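Local coordinates for protein Non-sulfated chondroitin lyase E66 (Autographa californica nucleopolyhedrovirus, PDB 3VSN) that acts as a chondroitin lyase of the viral envelope, is essential for oral infectivity and may digest the chondroitin sulfate barrier of the host midgut, at residues Leu317-Ala322 and Ile419-Thr424; Ala322-Val327 and Phe650-Ile655. All coordinates share one frame; numbering follows the deposited sequence.

Interaction 1: Leu317-Ala322 and Ile419-Thr424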
# COMPACT_ATOMS: atom_id res chain seq x y z
N LEU A 317 15.28 1.05 7.03
CA LEU A 317 15.74 -0.07 6.23
C LEU A 317 15.50 -1.31 7.09
O LEU A 317 16.15 -1.49 8.11
CB LEU A 317 17.23 0.07 5.89
CG LEU A 317 17.70 1.36 5.20
CD1 LEU A 317 19.20 1.55 5.37
CD2 LEU A 317 17.31 1.38 3.73
N ALA A 318 14.53 -2.13 6.69
CA ALA A 318 14.07 -3.21 7.55
C ALA A 318 13.25 -4.26 6.82
O ALA A 318 12.75 -4.02 5.71
CB ALA A 318 13.25 -2.64 8.71
N VAL A 319 13.10 -5.41 7.46
CA VAL A 319 12.15 -6.43 7.04
C VAL A 319 10.98 -6.39 8.02
O VAL A 319 11.18 -6.46 9.23
CB VAL A 319 12.80 -7.83 7.00
CG1 VAL A 319 11.83 -8.87 6.48
CG2 VAL A 319 14.07 -7.80 6.14
N HIS A 320 9.76 -6.27 7.49
CA HIS A 320 8.55 -6.16 8.29
C HIS A 320 7.64 -7.32 8.02
O HIS A 320 7.58 -7.81 6.89
CB HIS A 320 7.78 -4.88 7.94
CG HIS A 320 8.60 -3.61 8.06
ND1 HIS A 320 8.95 -3.09 9.26
CD2 HIS A 320 9.09 -2.75 7.09
CE1 HIS A 320 9.65 -1.96 9.06
NE2 HIS A 320 9.73 -1.75 7.73
N SER A 321 6.90 -7.75 9.04
CA SER A 321 5.89 -8.79 8.83
C SER A 321 4.59 -8.53 9.58
O SER A 321 4.59 -8.05 10.71
CB SER A 321 6.45 -10.17 9.21
OG SER A 321 6.68 -10.27 10.60
N ALA A 322 3.48 -8.87 8.93
CA ALA A 322 2.18 -8.86 9.57
C ALA A 322 1.71 -10.31 9.58
O ALA A 322 1.24 -10.82 8.56
CB ALA A 322 1.22 -7.97 8.80
N ILE A 419 5.11 -16.73 8.03
CA ILE A 419 6.17 -15.75 7.76
C ILE A 419 7.25 -15.86 8.83
O ILE A 419 6.94 -15.96 10.02
CB ILE A 419 5.61 -14.30 7.71
CG1 ILE A 419 4.52 -14.18 6.64
CG2 ILE A 419 6.73 -13.31 7.42
CD1 ILE A 419 3.68 -12.91 6.75
N ALA A 420 8.51 -15.86 8.42
CA ALA A 420 9.63 -15.80 9.35
C ALA A 420 10.63 -14.79 8.84
O ALA A 420 10.94 -14.76 7.65
CB ALA A 420 10.29 -17.17 9.49
N LYS A 421 11.14 -13.94 9.74
CA LYS A 421 12.10 -12.93 9.33
C LYS A 421 13.24 -12.75 10.33
O LYS A 421 13.09 -13.02 11.53
CB LYS A 421 11.41 -11.58 9.07
CG LYS A 421 10.85 -10.92 10.33
CD LYS A 421 10.25 -9.56 10.03
CE LYS A 421 9.94 -8.79 11.31
NZ LYS A 421 8.84 -9.41 12.09
N THR A 422 14.38 -12.31 9.81
CA THR A 422 15.54 -11.93 10.61
C THR A 422 15.94 -10.50 10.24
O THR A 422 15.13 -9.76 9.68
CB THR A 422 16.72 -12.90 10.39
OG1 THR A 422 17.03 -12.97 8.99
CG2 THR A 422 16.40 -14.30 10.92
N ASP A 423 17.20 -10.14 10.52
CA ASP A 423 17.70 -8.78 10.31
C ASP A 423 17.52 -8.27 8.88
O ASP A 423 16.98 -7.18 8.67
CB ASP A 423 19.19 -8.70 10.67
CG ASP A 423 19.43 -8.49 12.15
OD1 ASP A 423 18.45 -8.48 12.91
OD2 ASP A 423 20.60 -8.34 12.54
N THR A 424 17.98 -9.05 7.91
CA THR A 424 17.99 -8.61 6.51
C THR A 424 17.17 -9.50 5.59
O THR A 424 17.02 -9.20 4.41
CB THR A 424 19.43 -8.54 5.95
OG1 THR A 424 19.95 -9.87 5.80
CG2 THR A 424 20.35 -7.73 6.87
O HOH W 1 14.88 -5.79 9.69
O HOH W 2 7.45 -6.56 11.64
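The backbones around V319 and S321 run antiparallel to those of I419 and K421, strand axes 7.8 Å apart at 155°, a spacing filled by side chains rather than by direct strand pairing. CG1 of V319 lies 3.8 Å from CB of K421, while its other methyl, CG2, comes within 3.6 Å of the carbonyl carbon of T424. K421 slides past V319 in the opposite direction, its CD 3.3 Å from the V319 carbonyl oxygen. A bend in the last torsion (chi4 -68°) then brings NZ to S321 OG for a 2.8 Å hydrogen bond. That hydroxyl also bonds D323 OD1, so the ammonium and the carboxylate share one serine. Beside it, CB of S321 packs on CG2 of I419 at 3.6 Å. At the T424 end a water bridges the two backbones: it accepts from V319 N (2.9 Å) and donates to D423 O (2.7 Å). A420, on the reverse side of its strand, packs on strand 592-597, and H320 on helix 276-284. This is the face-to-face layering of antiparallel sheets seen in beta-sandwich domains, here between two outermost strands.

Interaction 2: Ala322-Val327 and Phe650-Ile655; sequences ADYSKV and FDLQFI
D323 grips the 650-655 segment with both carboxylate oxygens, and this is the tight half of the contact. OD2 receives L652 N through its anti lone pair in a nearly straight bond (2.8 Å, 173°). OD1 takes Q653 NE2 at 3.0 Å from the syn side, the donor tilted somewhat out of the carboxylate plane. With CG of D323 beside its own backbone N (chi1 -63°), the two side chains cross at about a right angle, their carboxylate and amide planes 37° apart. S602 OG holds Q653 OE1, which helps fix the amide's rotation. Next to this polar clasp, L652 lays its CD1 over one face of the Y324 ring, 3.8 Å from the centroid in a CH-pi contact, while F650 O sits at the ring edge. The phenol OH is held by S648 O. The D651 side is looser and more open to solvent. D651 OD1 stands 4.0 Å from D323 OD2, and a water that donates to both probably eases the repulsion between the like charges; another accepts from D323 N. Behind the clasp, K326 NZ bonds D323 O at 2.7 Å. K326 and V327 both give their N-H to A322 O, the G1 beta bulge that closes this beta-hairpin.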
# COMPACT_ATOMS: atom_id res chain seq x y z
N ALA A 322 3.48 -8.87 8.93
CA ALA A 322 2.18 -8.86 9.57
C ALA A 322 1.71 -10.31 9.58
O ALA A 322 1.24 -10.82 8.56
CB ALA A 322 1.22 -7.97 8.80
N ASP A 323 1.87 -10.97 10.72
CA ASP A 323 1.75 -12.43 10.81
C ASP A 323 0.31 -12.96 10.74
O ASP A 323 0.09 -14.13 10.40
CB ASP A 323 2.41 -12.95 12.09
CG ASP A 323 3.91 -12.70 12.13
OD1 ASP A 323 4.52 -12.38 11.08
OD2 ASP A 323 4.49 -12.82 13.23
N TYR A 324 -0.66 -12.11 11.08
CA TYR A 324 -2.07 -12.48 11.01
C TYR A 324 -2.72 -12.07 9.69
O TYR A 324 -3.50 -12.84 9.11
CB TYR A 324 -2.84 -11.83 12.16
CG TYR A 324 -2.70 -12.51 13.49
CD1 TYR A 324 -3.44 -13.66 13.79
CD2 TYR A 324 -1.84 -12.00 14.47
CE1 TYR A 324 -3.32 -14.29 15.02
CE2 TYR A 324 -1.72 -12.62 15.70
CZ TYR A 324 -2.46 -13.76 15.98
OH TYR A 324 -2.34 -14.37 17.20
N SER A 325 -2.42 -10.86 9.24
CA SER A 325 -3.00 -10.29 8.02
C SER A 325 -2.27 -10.78 6.77
O SER A 325 -2.80 -10.67 5.66
CB SER A 325 -2.98 -8.77 8.09
OG SER A 325 -3.72 -8.30 9.20
N LYS A 326 -1.06 -11.30 6.98
CA LYS A 326 -0.24 -11.97 5.95
C LYS A 326 0.41 -11.02 4.94
O LYS A 326 0.08 -11.03 3.76
CB LYS A 326 -1.01 -13.10 5.23
CG LYS A 326 -1.83 -14.03 6.13
CD LYS A 326 -0.99 -14.67 7.23
CE LYS A 326 -1.82 -15.62 8.08
NZ LYS A 326 -1.02 -16.30 9.14
N VAL A 327 1.34 -10.20 5.43
CA VAL A 327 2.14 -9.34 4.56
C VAL A 327 3.60 -9.42 5.01
O VAL A 327 3.89 -9.31 6.20
CB VAL A 327 1.66 -7.86 4.57
CG1 VAL A 327 2.52 -7.00 3.66
CG2 VAL A 327 0.20 -7.76 4.14
N PHE A 650 0.08 -10.04 18.80
CA PHE A 650 0.44 -9.28 17.60
C PHE A 650 1.26 -10.10 16.60
O PHE A 650 1.12 -9.94 15.39
CB PHE A 650 1.22 -8.00 17.97
CG PHE A 650 0.60 -7.21 19.09
CD1 PHE A 650 -0.43 -6.30 18.84
CD2 PHE A 650 1.06 -7.35 20.40
CE1 PHE A 650 -0.99 -5.56 19.87
CE2 PHE A 650 0.49 -6.61 21.44
CZ PHE A 650 -0.53 -5.71 21.17
N ASP A 651 2.13 -10.96 17.12
CA ASP A 651 3.13 -11.67 16.32
C ASP A 651 3.11 -13.17 16.60
O ASP A 651 2.83 -13.58 17.72
CB ASP A 651 4.53 -11.12 16.63
CG ASP A 651 4.67 -9.64 16.30
OD1 ASP A 651 4.46 -9.26 15.13
OD2 ASP A 651 5.02 -8.86 17.20
N LEU A 652 3.42 -13.97 15.58
CA LEU A 652 3.33 -15.43 15.70
C LEU A 652 4.64 -16.18 15.43
O LEU A 652 4.65 -17.40 15.24
CB LEU A 652 2.23 -15.97 14.78
CG LEU A 652 0.78 -15.62 15.16
CD1 LEU A 652 -0.16 -15.92 14.00
CD2 LEU A 652 0.36 -16.38 16.41
N GLN A 653 5.75 -15.44 15.45
CA GLN A 653 7.06 -16.04 15.17
C GLN A 653 7.79 -16.42 16.45
O GLN A 653 7.89 -15.62 17.39
CB GLN A 653 7.92 -15.09 14.33
CG GLN A 653 7.37 -14.85 12.93
CD GLN A 653 8.17 -13.83 12.14
OE1 GLN A 653 9.40 -13.77 12.25
NE2 GLN A 653 7.48 -13.03 11.34
N PHE A 654 8.31 -17.65 16.48
CA PHE A 654 9.16 -18.11 17.56
C PHE A 654 10.59 -17.66 17.25
O PHE A 654 11.13 -18.00 16.21
CB PHE A 654 9.12 -19.64 17.66
CG PHE A 654 7.74 -20.21 17.87
CD1 PHE A 654 6.90 -20.44 16.79
CD2 PHE A 654 7.30 -20.50 19.16
CE1 PHE A 654 5.63 -20.95 16.99
CE2 PHE A 654 6.03 -21.02 19.36
CZ PHE A 654 5.19 -21.25 18.28
N ILE A 655 11.18 -16.91 18.17
CA ILE A 655 12.53 -16.39 17.98
C ILE A 655 13.49 -17.03 18.97
O ILE A 655 13.23 -17.08 20.18
CB ILE A 655 12.57 -14.84 18.08
CG1 ILE A 655 11.61 -14.22 17.05
CG2 ILE A 655 13.99 -14.32 17.87
CD1 ILE A 655 11.27 -12.76 17.30
O HOH W 3 2.69 -9.67 13.04
O HOH W 4 6.29 -10.93 13.54

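In the fold
Beyond the N-terminal helices, the chain enters strand 318-322, turns through 322-327 and returns along strand 327-331, so the two interactions use successive parts of one hairpin and share A322. Interaction 1 closes a loop of 96 intervening residues when strand 414-421 arrives; interaction 2 closes one of 322 when the chain approaches its last strand, 654-658. Because 419-424 falls between 322-327 and 650-655, the loops cross rather than nest. Q653 joins the contacts, its OE1 probably hydrogen-bonded to K421 N at 3.1 Å. As a worked example of long-range closure, a single hairpin thus ties the edge of one seven-stranded sheet to the segment that leads into the C-terminal strand of another.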